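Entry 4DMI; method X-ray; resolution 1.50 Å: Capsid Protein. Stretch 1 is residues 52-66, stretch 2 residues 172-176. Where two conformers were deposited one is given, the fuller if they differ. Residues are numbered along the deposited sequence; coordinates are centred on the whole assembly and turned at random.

Stretch 1 (52-66) AQREDLQKAFTLINT
Stretch 2 (172-176) NLINP

Residues 52-54 enter in an extended conformation, Arg54 occupies the N-cap position of a short helix spanning 55-58, and Lys59 leaves helical phi/psi; the chain then runs extended through 60-62 before 63-65 regain helical angles without regular bonds. Residues 172-175 are extended throughout (phi -64 to -98°, psi 126 to 143°), and this extended tail, without regular helix or strand, brings Pro176 to Gln58, with CA atoms 5.7 Å apart.

A single direct hydrogen bond joins the stretches: Gln58 NE2 donates to Ile174 O (2.8 Å, 155°). The CA-CB bond of Gln58 points sideways, but chi1 t and chi2 near -93° bring its amide to the tail backbone, where NE2 also lies 3.8 Å from Leu173 CB.

Pro176, C-gamma endo, is the most extensively covered residue. Its ring packs against backbone carbonyls, with CG 3.4 Å from Leu57 O and CD 3.5 Å from Gln58 O, while its CB lies 4.2 Å from Ala60 CB; the two apolar side chains touch here. Thr62 CG2 approaches Pro176 C at 3.9 Å.

Asn65 (chi1 p) braces the turn, ND2 donating to Ala60 O (3.2 Å) and OD1 accepting from Thr62 N (2.8 Å). Two waters extend the contact, one linking Gln53 OE1 to Asn175 OD1, the other Asn65 ND2 to Asn175 O.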

# COMPACT_ATOMS: atom_id res chain seq x y z
N ALA B 52 5.05 5.12 -20.35
CA ALA B 52 5.20 5.83 -19.07
C ALA B 52 6.10 5.17 -18.01
O ALA B 52 6.19 3.94 -17.93
CB ALA B 52 3.82 6.12 -18.47
N GLN B 53 6.75 6.00 -17.20
CA GLN B 53 7.67 5.54 -16.17
C GLN B 53 6.91 5.00 -14.97
O GLN B 53 5.93 5.60 -14.53
CB GLN B 53 8.57 6.70 -15.72
CG GLN B 53 9.65 6.31 -14.73
CD GLN B 53 10.69 7.41 -14.52
OE1 GLN B 53 10.34 8.57 -14.32
NE2 GLN B 53 11.96 7.04 -14.58
N ARG B 54 7.39 3.88 -14.42
CA ARG B 54 6.74 3.30 -13.24
C ARG B 54 6.69 4.34 -12.13
O ARG B 54 7.62 5.10 -11.92
CB ARG B 54 7.46 2.04 -12.79
CG ARG B 54 6.57 1.12 -11.96
CD ARG B 54 7.28 -0.22 -11.68
NE ARG B 54 8.40 -0.07 -10.75
CZ ARG B 54 9.29 -1.02 -10.48
NH1 ARG B 54 9.23 -2.21 -11.06
NH2 ARG B 54 10.26 -0.77 -9.62
N GLU B 55 5.56 4.33 -11.41
CA GLU B 55 5.26 5.36 -10.43
C GLU B 55 6.32 5.56 -9.35
O GLU B 55 6.68 6.68 -9.01
CB GLU B 55 3.89 5.07 -9.81
CG GLU B 55 3.51 5.99 -8.68
CD GLU B 55 2.11 5.71 -8.17
OE1 GLU B 55 1.33 5.09 -8.92
OE2 GLU B 55 1.81 6.11 -7.03
N ASP B 56 6.85 4.45 -8.80
CA ASP B 56 7.85 4.55 -7.76
C ASP B 56 9.11 5.28 -8.24
O ASP B 56 9.66 6.11 -7.52
CB ASP B 56 8.19 3.18 -7.17
CG ASP B 56 8.81 2.23 -8.18
OD1 ASP B 56 8.47 2.30 -9.38
OD2 ASP B 56 9.64 1.41 -7.76
N LEU B 57 9.53 5.00 -9.47
CA LEU B 57 10.68 5.69 -10.06
C LEU B 57 10.35 7.14 -10.36
O LEU B 57 11.14 8.04 -10.08
CB LEU B 57 11.15 4.99 -11.34
CG LEU B 57 11.47 3.50 -11.24
CD1 LEU B 57 11.90 2.96 -12.60
CD2 LEU B 57 12.54 3.25 -10.19
N GLN B 58 9.17 7.37 -10.94
CA GLN B 58 8.81 8.73 -11.35
C GLN B 58 8.76 9.68 -10.15
O GLN B 58 9.06 10.87 -10.30
CB GLN B 58 7.47 8.75 -12.10
CG GLN B 58 7.07 10.13 -12.62
CD GLN B 58 6.18 10.90 -11.65
OE1 GLN B 58 5.35 10.31 -10.95
NE2 GLN B 58 6.34 12.22 -11.62
N LYS B 59 8.38 9.15 -8.99
CA LYS B 59 8.23 9.97 -7.78
C LYS B 59 9.50 10.11 -6.95
O LYS B 59 9.47 10.66 -5.84
CB LYS B 59 7.09 9.41 -6.92
CG LYS B 59 5.74 9.51 -7.62
CD LYS B 59 4.63 8.85 -6.83
CE LYS B 59 4.26 9.63 -5.59
NZ LYS B 59 2.98 9.08 -5.02
N ALA B 60 10.63 9.61 -7.47
CA ALA B 60 11.88 9.59 -6.71
C ALA B 60 12.38 10.97 -6.31
O ALA B 60 12.23 11.93 -7.06
CB ALA B 60 12.98 8.86 -7.49
N PHE B 61 12.98 11.04 -5.14
CA PHE B 61 13.65 12.26 -4.68
C PHE B 61 15.06 12.35 -5.23
O PHE B 61 15.78 11.35 -5.33
CB PHE B 61 13.71 12.29 -3.15
CG PHE B 61 12.37 12.52 -2.50
CD1 PHE B 61 11.85 13.80 -2.39
CD2 PHE B 61 11.65 11.46 -1.99
CE1 PHE B 61 10.61 14.02 -1.79
CE2 PHE B 61 10.40 11.66 -1.40
CZ PHE B 61 9.89 12.95 -1.30
N THR B 62 15.49 13.57 -5.56
CA THR B 62 16.87 13.81 -5.99
C THR B 62 17.44 15.02 -5.25
O THR B 62 16.68 15.81 -4.68
CB THR B 62 16.96 14.11 -7.51
OG1 THR B 62 16.34 15.37 -7.80
CG2 THR B 62 16.31 13.01 -8.34
N LEU B 63 18.76 15.17 -5.29
CA LEU B 63 19.39 16.34 -4.69
C LEU B 63 18.81 17.63 -5.29
O LEU B 63 18.58 18.62 -4.58
CB LEU B 63 20.91 16.28 -4.91
CG LEU B 63 21.74 17.47 -4.42
CD1 LEU B 63 21.55 17.76 -2.95
CD2 LEU B 63 23.22 17.21 -4.71
N ILE B 64 18.54 17.61 -6.59
CA ILE B 64 18.03 18.79 -7.27
C ILE B 64 16.56 19.07 -6.99
O ILE B 64 16.17 20.23 -6.81
CB ILE B 64 18.35 18.75 -8.78
CG1 ILE B 64 19.82 19.15 -8.99
CG2 ILE B 64 17.43 19.66 -9.58
CD1 ILE B 64 20.35 18.87 -10.38
N ASN B 65 15.73 18.02 -6.93
CA ASN B 65 14.28 18.23 -6.81
C ASN B 65 13.70 18.30 -5.39
O ASN B 65 12.54 18.65 -5.20
CB ASN B 65 13.48 17.24 -7.70
CG ASN B 65 13.35 15.82 -7.10
OD1 ASN B 65 13.54 15.60 -5.91
ND2 ASN B 65 13.01 14.86 -7.96
N THR B 66 14.52 17.99 -4.39
CA THR B 66 13.99 17.83 -3.03
C THR B 66 13.84 19.17 -2.33
O THR B 66 14.78 19.98 -2.30
CB THR B 66 14.93 16.95 -2.20
OG1 THR B 66 14.85 15.60 -2.69
CG2 THR B 66 14.54 16.96 -0.73
N ASN B 172 0.16 16.56 -15.61
CA ASN B 172 1.33 16.11 -16.37
C ASN B 172 2.47 15.78 -15.42
O ASN B 172 2.87 16.62 -14.60
CB ASN B 172 1.77 17.18 -17.36
CG ASN B 172 0.69 17.49 -18.39
OD1 ASN B 172 0.13 16.58 -18.99
ND2 ASN B 172 0.39 18.77 -18.56
N LEU B 173 3.01 14.58 -15.53
CA LEU B 173 4.04 14.12 -14.61
C LEU B 173 5.38 14.81 -14.82
O LEU B 173 5.79 15.08 -15.96
CB LEU B 173 4.22 12.60 -14.71
CG LEU B 173 2.97 11.78 -14.38
CD1 LEU B 173 3.22 10.32 -14.69
CD2 LEU B 173 2.56 11.95 -12.92
N ILE B 174 6.05 15.12 -13.72
CA ILE B 174 7.39 15.69 -13.74
C ILE B 174 8.48 14.64 -13.56
O ILE B 174 8.43 13.86 -12.60
CB ILE B 174 7.51 16.76 -12.65
CG1 ILE B 174 6.54 17.90 -12.95
CG2 ILE B 174 8.96 17.26 -12.53
CD1 ILE B 174 6.32 18.84 -11.81
N ASN B 175 9.45 14.60 -14.47
CA ASN B 175 10.55 13.64 -14.40
C ASN B 175 11.40 13.88 -13.15
O ASN B 175 11.61 15.02 -12.75
CB ASN B 175 11.46 13.76 -15.62
CG ASN B 175 10.80 13.28 -16.90
OD1 ASN B 175 9.86 12.50 -16.87
ND2 ASN B 175 11.32 13.74 -18.04
N PRO B 176 11.89 12.79 -12.53
CA PRO B 176 12.72 12.88 -11.32
C PRO B 176 14.15 13.33 -11.60
O PRO B 176 14.64 13.13 -12.72
CB PRO B 176 12.71 11.44 -10.78
CG PRO B 176 12.41 10.58 -11.97
CD PRO B 176 11.48 11.41 -12.83
O HOH W 1 8.75 10.46 -15.46
O HOH W 2 11.92 16.28 -10.41